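Local coordinates for protein 11R-lipoxygenase (Gersemia fruticosa, PDB 3VF1) that probably uses a non-haem iron to add molecular oxygen to polyunsaturated fatty acids in a calcium-dependent manner, at residues T45-A50 and V80-M85; A84-K89 and L131-G136. All coordinates share one frame; numbering follows the deposited sequence.

Contact 1 (T45-A50 and V80-M85)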
loop_
_atom_site.group_PDB
_atom_site.type_symbol
_atom_site.label_atom_id
_atom_site.label_comp_id
_atom_site.label_asym_id
_atom_site.label_seq_id
_atom_site.Cartn_x
_atom_site.Cartn_y
_atom_site.Cartn_z
ATOM N N THR A 45 18.932 30.348 -14.112
ATOM C CA THR A 45 19.695 29.871 -15.260
ATOM C C THR A 45 18.811 29.825 -16.499
ATOM O O THR A 45 17.744 29.212 -16.491
ATOM C CB THR A 45 20.284 28.471 -15.012
ATOM O OG1 THR A 45 21.183 28.517 -13.898
ATOM C CG2 THR A 45 21.033 27.980 -16.242
ATOM N N GLY A 46 19.264 30.477 -17.564
ATOM C CA GLY A 46 18.497 30.549 -18.793
ATOM C C GLY A 46 18.598 29.277 -19.611
ATOM O O GLY A 46 19.486 28.452 -19.389
ATOM N N LYS A 47 17.688 29.123 -20.566
ATOM C CA LYS A 47 17.653 27.938 -21.415
ATOM C C LYS A 47 18.967 27.754 -22.170
ATOM O O LYS A 47 19.359 26.629 -22.482
ATOM C CB LYS A 47 16.492 28.033 -22.407
ATOM C CG LYS A 47 16.378 26.842 -23.348
ATOM C CD LYS A 47 15.085 26.884 -24.152
ATOM C CE LYS A 47 14.993 28.141 -25.004
ATOM N NZ LYS A 47 13.743 28.179 -25.816
ATOM N N ASP A 48 19.646 28.861 -22.457
ATOM C CA ASP A 48 20.871 28.819 -23.248
ATOM C C ASP A 48 22.132 28.954 -22.396
ATOM O O ASP A 48 23.205 29.261 -22.914
ATOM C CB ASP A 48 20.840 29.909 -24.321
ATOM C CG ASP A 48 19.739 29.687 -25.344
ATOM O OD1 ASP A 48 19.970 28.937 -26.316
ATOM O OD2 ASP A 48 18.642 30.262 -25.177
ATOM N N GLY A 49 22.000 28.725 -21.092
ATOM C CA GLY A 49 23.153 28.673 -20.208
ATOM C C GLY A 49 23.426 29.955 -19.444
ATOM O O GLY A 49 24.148 29.944 -18.446
ATOM N N ALA A 50 22.858 31.063 -19.907
ATOM C CA ALA A 50 23.074 32.353 -19.262
ATOM C C ALA A 50 22.520 32.337 -17.841
ATOM O O ALA A 50 21.309 32.313 -17.645
ATOM C CB ALA A 50 22.419 33.457 -20.074
ATOM N N VAL A 80 18.855 36.404 -18.625
ATOM C CA VAL A 80 19.108 35.017 -19.004
ATOM C C VAL A 80 18.178 34.530 -20.116
ATOM O O VAL A 80 18.426 33.491 -20.728
ATOM C CB VAL A 80 18.957 34.081 -17.790
ATOM C CG1 VAL A 80 19.867 34.536 -16.654
ATOM C CG2 VAL A 80 17.507 34.030 -17.331
ATOM N N GLY A 81 17.113 35.281 -20.374
ATOM C CA GLY A 81 16.141 34.911 -21.388
ATOM C C GLY A 81 15.022 34.082 -20.792
ATOM O O GLY A 81 14.279 34.567 -19.939
ATOM N N GLU A 82 14.891 32.838 -21.244
ATOM C CA GLU A 82 13.926 31.912 -20.655
ATOM C C GLU A 82 14.589 31.100 -19.552
ATOM O O GLU A 82 15.617 30.463 -19.776
ATOM C CB GLU A 82 13.354 30.969 -21.713
ATOM C CG GLU A 82 12.411 31.638 -22.699
ATOM C CD GLU A 82 11.420 30.664 -23.307
ATOM O OE1 GLU A 82 11.829 29.536 -23.656
ATOM O OE2 GLU A 82 10.229 31.025 -23.428
ATOM N N ILE A 83 13.994 31.121 -18.364
ATOM C CA ILE A 83 14.562 30.421 -17.220
ATOM C C ILE A 83 14.218 28.938 -17.300
ATOM O O ILE A 83 13.046 28.559 -17.283
ATOM C CB ILE A 83 14.041 30.984 -15.885
ATOM C CG1 ILE A 83 14.065 32.516 -15.899
ATOM C CG2 ILE A 83 14.882 30.451 -14.731
ATOM C CD1 ILE A 83 13.433 33.147 -14.681
ATOM N N ALA A 84 15.248 28.103 -17.392
ATOM C CA ALA A 84 15.057 26.663 -17.508
ATOM C C ALA A 84 15.070 26.000 -16.136
ATOM O O ALA A 84 14.407 24.986 -15.924
ATOM C CB ALA A 84 16.133 26.065 -18.394
ATOM N N MET A 85 15.827 26.576 -15.208
ATOM C CA MET A 85 15.945 26.019 -13.868
ATOM C C MET A 85 16.461 27.063 -12.885
ATOM O O MET A 85 16.958 28.115 -13.281
ATOM C CB MET A 85 16.889 24.817 -13.883
ATOM C CG MET A 85 18.334 25.170 -14.183
ATOM S SD MET A 85 19.378 23.716 -14.394
ATOM C CE MET A 85 18.724 23.055 -15.923
#
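T45 faces both A84 and M85, and the backbone bonds show the irregularity directly: A84 N donates to T45 O at 2.9 Å, while T45 N donates to M85 O at 3.1 Å. A third bond, K47 N to E82 O, extends the pairing past the end of the strand into the type I turn from G46 to G49.

Two CA-H...O contacts are made by G46, whose CA lies 3.0 Å from E82 O and 3.5 Å from V80 O. A side chain at G46 would collide with V80 O, which accounts for the glycine.

The charged contact is at the surface. K47 and E82 run side by side in the same direction, and K47 NZ reaches E82 OE1 at 3.2 Å, approaching from above the carboxylate, 36° out of its plane.

Among apolar groups, V80 CG2 packs 3.9 Å from G46 CA, and V80 CB lies 4.2 Å from A50 CB. An alanine at V80 would probably open a gap beside G46, because the contact of CG2 there would be lost. M85 CG, lying between its own backbone N and carbonyl carbon (chi1 67°), comes 3.9 Å from T45 CB.

I83 turns away, onto Y119 and F121 of strand 116-124 in the other sheet. Two residues opposite one, with A84 at a psi of -31°, near helical, define a classic beta bulge, here at the end of a strand pair in the PLAT beta-sandwich.

Contact 2 (A84-K89 and L131-G136)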
loop_
_atom_site.group_PDB
_atom_site.type_symbol
_atom_site.label_atom_id
_atom_site.label_comp_id
_atom_site.label_asym_id
_atom_site.label_seq_id
_atom_site.Cartn_x
_atom_site.Cartn_y
_atom_site.Cartn_z
ATOM N N ALA A 84 15.248 28.103 -17.392
ATOM C CA ALA A 84 15.057 26.663 -17.508
ATOM C C ALA A 84 15.070 26.000 -16.136
ATOM O O ALA A 84 14.407 24.986 -15.924
ATOM C CB ALA A 84 16.133 26.065 -18.394
ATOM N N MET A 85 15.827 26.576 -15.208
ATOM C CA MET A 85 15.945 26.019 -13.868
ATOM C C MET A 85 16.461 27.063 -12.885
ATOM O O MET A 85 16.958 28.115 -13.281
ATOM C CB MET A 85 16.889 24.817 -13.883
ATOM C CG MET A 85 18.334 25.170 -14.183
ATOM S SD MET A 85 19.378 23.716 -14.394
ATOM C CE MET A 85 18.724 23.055 -15.923
ATOM N N ILE A 86 16.334 26.758 -11.597
ATOM C CA ILE A 86 16.835 27.627 -10.542
ATOM C C ILE A 86 17.661 26.802 -9.570
ATOM O O ILE A 86 17.483 25.590 -9.470
ATOM C CB ILE A 86 15.685 28.299 -9.766
ATOM C CG1 ILE A 86 14.931 27.264 -8.926
ATOM C CG2 ILE A 86 14.741 29.009 -10.729
ATOM C CD1 ILE A 86 13.776 27.835 -8.128
ATOM N N THR A 87 18.564 27.461 -8.854
ATOM C CA THR A 87 19.374 26.787 -7.848
ATOM C C THR A 87 19.197 27.473 -6.500
ATOM O O THR A 87 19.243 28.698 -6.405
ATOM C CB THR A 87 20.864 26.786 -8.230
ATOM O OG1 THR A 87 21.019 26.269 -9.558
ATOM C CG2 THR A 87 21.664 25.933 -7.258
ATOM N N LEU A 88 18.992 26.672 -5.460
ATOM C CA LEU A 88 18.739 27.196 -4.126
ATOM C C LEU A 88 19.809 26.715 -3.155
ATOM O O LEU A 88 20.198 25.548 -3.175
ATOM C CB LEU A 88 17.354 26.760 -3.646
ATOM C CG LEU A 88 16.187 27.340 -4.447
ATOM C CD1 LEU A 88 14.906 26.567 -4.174
ATOM C CD2 LEU A 88 16.000 28.815 -4.123
ATOM N N LYS A 89 20.286 27.624 -2.312
ATOM C CA LYS A 89 21.349 27.313 -1.364
ATOM C C LYS A 89 21.060 27.965 -0.019
ATOM O O LYS A 89 20.631 29.116 0.040
ATOM C CB LYS A 89 22.692 27.809 -1.907
ATOM C CG LYS A 89 23.860 27.686 -0.934
ATOM C CD LYS A 89 24.259 26.239 -0.706
ATOM C CE LYS A 89 25.374 26.126 0.321
ATOM N NZ LYS A 89 25.752 24.710 0.585
ATOM N N LEU A 131 19.742 22.840 -3.649
ATOM C CA LEU A 131 18.668 22.201 -4.400
ATOM C C LEU A 131 18.456 22.871 -5.751
ATOM O O LEU A 131 18.251 24.080 -5.828
ATOM C CB LEU A 131 17.368 22.253 -3.594
ATOM C CG LEU A 131 16.112 21.762 -4.316
ATOM C CD1 LEU A 131 16.172 20.260 -4.545
ATOM C CD2 LEU A 131 14.870 22.143 -3.533
ATOM N N VAL A 132 18.493 22.074 -6.813
ATOM C CA VAL A 132 18.249 22.580 -8.161
ATOM C C VAL A 132 16.872 22.134 -8.651
ATOM O O VAL A 132 16.542 20.950 -8.614
ATOM C CB VAL A 132 19.331 22.111 -9.157
ATOM C CG1 VAL A 132 19.425 20.587 -9.191
ATOM C CG2 VAL A 132 19.048 22.664 -10.549
ATOM N N VAL A 133 16.075 23.094 -9.106
ATOM C CA VAL A 133 14.702 22.824 -9.516
ATOM C C VAL A 133 14.468 23.228 -10.967
ATOM O O VAL A 133 14.683 24.379 -11.340
ATOM C CB VAL A 133 13.705 23.590 -8.624
ATOM C CG1 VAL A 133 12.274 23.207 -8.972
ATOM C CG2 VAL A 133 13.992 23.323 -7.154
ATOM N N TYR A 134 14.023 22.277 -11.783
ATOM C CA TYR A 134 13.711 22.555 -13.181
ATOM C C TYR A 134 12.399 23.313 -13.291
ATOM O O TYR A 134 11.647 23.416 -12.323
ATOM C CB TYR A 134 13.583 21.258 -13.979
ATOM C CG TYR A 134 14.789 20.352 -13.918
ATOM C CD1 TYR A 134 15.824 20.478 -14.834
ATOM C CD2 TYR A 134 14.884 19.358 -12.957
ATOM C CE1 TYR A 134 16.922 19.644 -14.786
ATOM C CE2 TYR A 134 15.974 18.525 -12.902
ATOM C CZ TYR A 134 16.990 18.671 -13.815
ATOM O OH TYR A 134 18.071 17.827 -13.746
ATOM N N GLU A 135 12.126 23.835 -14.480
ATOM C CA GLU A 135 10.840 24.457 -14.766
ATOM C C GLU A 135 9.817 23.353 -15.031
ATOM O O GLU A 135 10.178 22.261 -15.469
ATOM C CB GLU A 135 10.963 25.398 -15.966
ATOM C CG GLU A 135 9.852 26.431 -16.080
ATOM C CD GLU A 135 8.614 25.899 -16.776
ATOM O OE1 GLU A 135 8.724 24.888 -17.501
ATOM O OE2 GLU A 135 7.529 26.495 -16.602
ATOM N N GLY A 136 8.547 23.642 -14.759
ATOM C CA GLY A 136 7.487 22.645 -14.817
ATOM C C GLY A 136 7.578 21.653 -15.964
ATOM O O GLY A 136 7.477 20.444 -15.753
#
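M85 to L88 pair with L131 to Y134 as neighbouring antiparallel strands of a PLAT beta-sandwich sheet, their axes 4.6 Å apart at closest and 160° between directions. Two reciprocal pairs of backbone bonds fix the register: I86 and V133 exchange N-H...O bonds, both 2.9 Å between N and O, and L88 and L131 do likewise. M85–Y134 and T87–V132 are the non-hydrogen-bonded pairs. Beyond Y134 a further bond runs from E135 N to A84 O, 2.9 Å long.

On the face carrying M85, V132 and Y134, the methionine lies beside the tyrosine, the two pointing the same way. Its chain bends at the thioether (chi3 68°), bringing CE within 4.0 Å of Y134 CE1 and equally near CD1. M85 SD is 5.5 Å from the ring centroid, 43° off the ring normal: an oblique Met-aromatic contact. V132 CG2, anti to its backbone N, meets M85 SD from the other strand at 4.0 Å.

The opposite face is aliphatic. I86 CG1 lies 3.9 Å from V133 CB, their side chains running alongside each other, and L88 CD1 reaches L131 CD2 and V133 CG2 more loosely, each at 4.5 Å.

This aliphatic face meets F121 and C123 of strand 116-124 across the sandwich, whereas the methionine–tyrosine face packs against helix 148-164, touching I150, Q153 and R154, with Y134 OH hydrogen-bonded to E157.

Overall arrangement
Contacts 1 and 2 lie within the PLAT domain, their centres 11 Å apart, and both depend on strand 83-90. That strand is flanked by strand 40-46 in contact 1 and by strand 130-134 in contact 2, so together they join three consecutive strands of one four-stranded antiparallel sheet. Along the chain the order is 45-50, 80-85, 84-89, 131-136, with A84 and M85 belonging to both contacts. The two also meet directly, I83 O lying 4.0 Å from E135 CB. T45 and M85 in contact 1, and V132 and Y134 in contact 2, touch helix 148-164, so the shared sheet face lies against the helix that follows the sandwich.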